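Local coordinates for protein putative Phosphate (Eubacterium rectale, PDB 3DAO) that is a putative phosphatase of the haloacid dehalogenase-like hydrolase family, probably removing phosphate groups from small substrates that have not been identified, at residues C111-D116 and I186-K191. Residues are numbered along the deposited sequence; the frame is centred on the assembly and turned at random. Where two conformers were deposited one is given.
Sequences CRMVRD and IPAWNK
A Met-aromatic contact joins helix 104-117 to the short helix 185-189: Met113, a selenomethionine in this crystal, lays its selenium against the edge of the Trp189 indole. SE stands 3.5 Å from NE1 of Trp189 and 4.1 Å from CD1, so the pyrrole side of the indole meets it. The line from SE to the centroid of the five-membered ring is 4.5 Å long and leans 72° from the ring normal, which puts the selenium near the ring plane, not above a face. Met113 reaches this far because its chain is extended through the first two torsions, CG lying anti to the backbone N (chi1 173°), and bends only at the last, chi3 -68°. That bend carries the methyl CE to CB of Ala188, 3.8 Å away. The long, flexible, unbranched side chain suits the place, since the helices stand well apart, with 9.6 Å between CA of Met113 and CA of Ala188. Alanine, by contrast, offers a single small methyl and so lets the tip of Met113 approach the backbone of helix 185-189.

Both helices belong to the domain built round the six-stranded mixed sheet, separate from the eight-stranded sheet of the Rossmann-like HAD core and consistent with the cap domain inserted into the core of many HAD hydrolases. On the inner side of helix 104-117, Cys111 and Val114 rest on strands 122-126 and 168-172. The broad, largely apolar ring of Trp189 suits a buried position between its helix and strand 193-198, where it packs on Leu195 and meets the ring of Phe185. Its NE1 is buried here with no hydrogen-bond partner in the model; the end of Met113, which carries sulfur in the native protein, lies beside it.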
ATOM      1  N   CYS A 111       0.399 -10.881 -18.671  1.00 13.36           N
ATOM      2  CA  CYS A 111       1.020 -12.211 -18.532  1.00 13.68           C
ATOM      3  C   CYS A 111       1.523 -12.686 -19.895  1.00 14.03           C
ATOM      4  O   CYS A 111       2.660 -13.122 -20.064  1.00 12.98           O
ATOM      5  CB  CYS A 111       0.017 -13.252 -18.044  1.00 15.04           C
ATOM      6  SG  CYS A 111      -0.458 -13.235 -16.279  1.00 21.33           S
ATOM      7  N   ARG A 112       0.625 -12.650 -20.881  1.00 14.40           N
ATOM      8  CA  ARG A 112       0.981 -13.145 -22.240  1.00 14.40           C
ATOM      9  C   ARG A 112       2.110 -12.394 -22.847  1.00 14.52           C
ATOM     10  O   ARG A 112       3.028 -12.991 -23.448  1.00 16.69           O
ATOM     11  CB  ARG A 112      -0.233 -13.122 -23.173  1.00 13.04           C
ATOM     12  CG  ARG A 112      -1.269 -14.067 -22.698  1.00 16.20           C
ATOM     13  CD  ARG A 112      -2.522 -14.037 -23.543  1.00 24.99           C
ATOM     14  NE  ARG A 112      -3.501 -14.966 -22.997  1.00 26.00           N
ATOM     15  CZ  ARG A 112      -4.665 -14.575 -22.491  1.00 27.24           C
ATOM     16  NH1 ARG A 112      -5.061 -13.320 -22.602  1.00 28.01           N
ATOM     17  NH2 ARG A 112      -5.469 -15.460 -21.984  1.00 26.55           N
HETATM   18  N   MSE A 113       2.112 -11.087 -22.615  1.00 15.36           N
HETATM   19  CA  MSE A 113       3.162 -10.238 -23.163  1.00 13.93           C
HETATM   20  C   MSE A 113       4.513 -10.510 -22.504  1.00 14.17           C
HETATM   21  O   MSE A 113       5.544 -10.585 -23.185  1.00 13.19           O
HETATM   22  CB  MSE A 113       2.817  -8.758 -23.083  1.00 13.65           C
HETATM   23  CG  MSE A 113       3.974  -7.868 -23.504  1.00 16.93           C
HETATM   24 SE   MSE A 113       3.506  -5.982 -23.578  1.00 16.97          SE
HETATM   25  CE  MSE A 113       2.257  -5.968 -25.092  1.00 19.80           C
ATOM     26  N   VAL A 114       4.517 -10.671 -21.179  1.00 13.74           N
ATOM     27  CA  VAL A 114       5.793 -10.903 -20.498  1.00 12.44           C
ATOM     28  C   VAL A 114       6.349 -12.260 -20.932  1.00 14.33           C
ATOM     29  O   VAL A 114       7.514 -12.400 -21.274  1.00 15.21           O
ATOM     30  CB  VAL A 114       5.668 -10.772 -18.981  1.00 13.57           C
ATOM     31  CG1 VAL A 114       7.038 -11.122 -18.292  1.00 15.24           C
ATOM     32  CG2 VAL A 114       5.212  -9.342 -18.623  1.00 13.88           C
ATOM     33  N   ARG A 115       5.449 -13.221 -21.021  1.00 16.47           N
ATOM     34  CA  ARG A 115       5.808 -14.587 -21.382  1.00 16.84           C
ATOM     35  C   ARG A 115       6.419 -14.649 -22.769  1.00 17.20           C
ATOM     36  O   ARG A 115       7.475 -15.243 -22.983  1.00 17.19           O
ATOM     37  CB  ARG A 115       4.556 -15.459 -21.323  1.00 16.97           C
ATOM     38  CG  ARG A 115       4.767 -16.911 -21.635  1.00 20.13           C
ATOM     39  CD  ARG A 115       3.406 -17.594 -21.855  1.00 21.38           C
ATOM     40  NE  ARG A 115       2.765 -16.972 -23.017  1.00 21.29           N
ATOM     41  CZ  ARG A 115       1.473 -17.009 -23.324  1.00 22.90           C
ATOM     42  NH1 ARG A 115       0.633 -17.625 -22.553  1.00 20.99           N
ATOM     43  NH2 ARG A 115       1.019 -16.355 -24.396  1.00 21.51           N
ATOM     44  N   ASP A 116       5.771 -13.966 -23.703  1.00 17.40           N
ATOM     45  CA  ASP A 116       6.159 -14.047 -25.103  1.00 18.45           C
ATOM     46  C   ASP A 116       7.212 -13.070 -25.560  1.00 18.83           C
ATOM     47  O   ASP A 116       8.006 -13.391 -26.459  1.00 18.43           O
ATOM     48  CB  ASP A 116       4.919 -13.860 -25.997  1.00 18.73           C
ATOM     49  CG  ASP A 116       3.897 -14.985 -25.826  1.00 21.69           C
ATOM     50  OD1 ASP A 116       4.287 -16.101 -25.384  1.00 21.00           O
ATOM     51  OD2 ASP A 116       2.708 -14.760 -26.155  1.00 22.41           O
ATOM     52  N   ILE A 186       5.858  -1.086 -20.976  1.00 15.46           N
ATOM     53  CA  ILE A 186       5.435   0.146 -20.311  0.50 16.66           C
ATOM     54  C   ILE A 186       4.532   0.983 -21.247  1.00 18.06           C
ATOM     55  O   ILE A 186       3.410   1.348 -20.862  1.00 18.84           O
ATOM     56  CB  ILE A 186       6.639   0.922 -19.716  0.50 17.44           C
ATOM     57  CG1 ILE A 186       7.244   0.088 -18.568  0.50 18.61           C
ATOM     58  CG2 ILE A 186       6.213   2.303 -19.221  0.50 18.40           C
ATOM     59  CD1 ILE A 186       8.504   0.664 -17.908  0.50 15.83           C
ATOM     60  N   PRO A 187       4.978   1.261 -22.479  1.00 18.19           N
ATOM     61  CA  PRO A 187       4.011   2.051 -23.266  1.00 19.94           C
ATOM     62  C   PRO A 187       2.738   1.315 -23.664  1.00 20.41           C
ATOM     63  O   PRO A 187       1.709   1.941 -23.915  1.00 19.78           O
ATOM     64  CB  PRO A 187       4.810   2.477 -24.487  1.00 20.55           C
ATOM     65  CG  PRO A 187       5.977   1.535 -24.580  1.00 19.32           C
ATOM     66  CD  PRO A 187       6.301   1.205 -23.132  1.00 19.02           C
ATOM     67  N   ALA A 188       2.796  -0.007 -23.716  1.00 18.62           N
ATOM     68  CA  ALA A 188       1.634  -0.774 -24.077  1.00 16.51           C
ATOM     69  C   ALA A 188       0.576  -0.791 -22.988  1.00 17.69           C
ATOM     70  O   ALA A 188      -0.576  -1.039 -23.280  1.00 16.67           O
ATOM     71  CB  ALA A 188       2.002  -2.214 -24.488  1.00 17.93           C
ATOM     72  N   TRP A 189       0.959  -0.498 -21.752  1.00 17.60           N
ATOM     73  CA  TRP A 189       0.012  -0.656 -20.640  1.00 17.00           C
ATOM     74  C   TRP A 189      -0.193   0.566 -19.766  1.00 16.85           C
ATOM     75  O   TRP A 189      -1.136   0.615 -18.999  1.00 17.70           O
ATOM     76  CB  TRP A 189       0.402  -1.848 -19.725  1.00 16.34           C
ATOM     77  CG  TRP A 189       0.354  -3.143 -20.392  1.00 15.10           C
ATOM     78  CD1 TRP A 189       1.408  -3.871 -20.820  1.00 12.94           C
ATOM     79  CD2 TRP A 189      -0.827  -3.865 -20.794  1.00 16.27           C
ATOM     80  NE1 TRP A 189       0.968  -5.008 -21.429  1.00 14.56           N
ATOM     81  CE2 TRP A 189      -0.396  -5.038 -21.419  1.00 15.13           C
ATOM     82  CE3 TRP A 189      -2.205  -3.627 -20.682  1.00 15.24           C
ATOM     83  CZ2 TRP A 189      -1.270  -5.959 -21.965  1.00 13.61           C
ATOM     84  CZ3 TRP A 189      -3.070  -4.565 -21.206  1.00 15.03           C
ATOM     85  CH2 TRP A 189      -2.607  -5.707 -21.840  1.00 17.43           C
ATOM     86  N   ASN A 190       0.684   1.541 -19.899  1.00 17.46           N
ATOM     87  CA  ASN A 190       0.685   2.668 -18.965  1.00 19.09           C
ATOM     88  C   ASN A 190      -0.503   3.611 -19.086  1.00 19.06           C
ATOM     89  O   ASN A 190      -0.772   4.358 -18.162  1.00 20.37           O
ATOM     90  CB  ASN A 190       2.021   3.387 -18.940  1.00 22.63           C
ATOM     91  CG  ASN A 190       2.314   4.128 -20.189  1.00 24.42           C
ATOM     92  OD1 ASN A 190       1.503   4.170 -21.122  1.00 36.79           O
ATOM     93  ND2 ASN A 190       3.505   4.730 -20.232  1.00 35.62           N
ATOM     94  N   LYS A 191      -1.270   3.484 -20.154  1.00 19.75           N
ATOM     95  CA  LYS A 191      -2.497   4.294 -20.294  1.00 20.54           C
ATOM     96  C   LYS A 191      -3.720   3.488 -19.876  1.00 20.60           C
ATOM     97  O   LYS A 191      -4.809   4.016 -19.725  1.00 22.55           O
ATOM     98  CB  LYS A 191      -2.696   4.832 -21.719  1.00 23.87           C
ATOM     99  CG  LYS A 191      -1.742   5.941 -22.037  1.00 26.58           C
ATOM    100  CD  LYS A 191      -2.032   6.610 -23.335  1.00 35.06           C
TER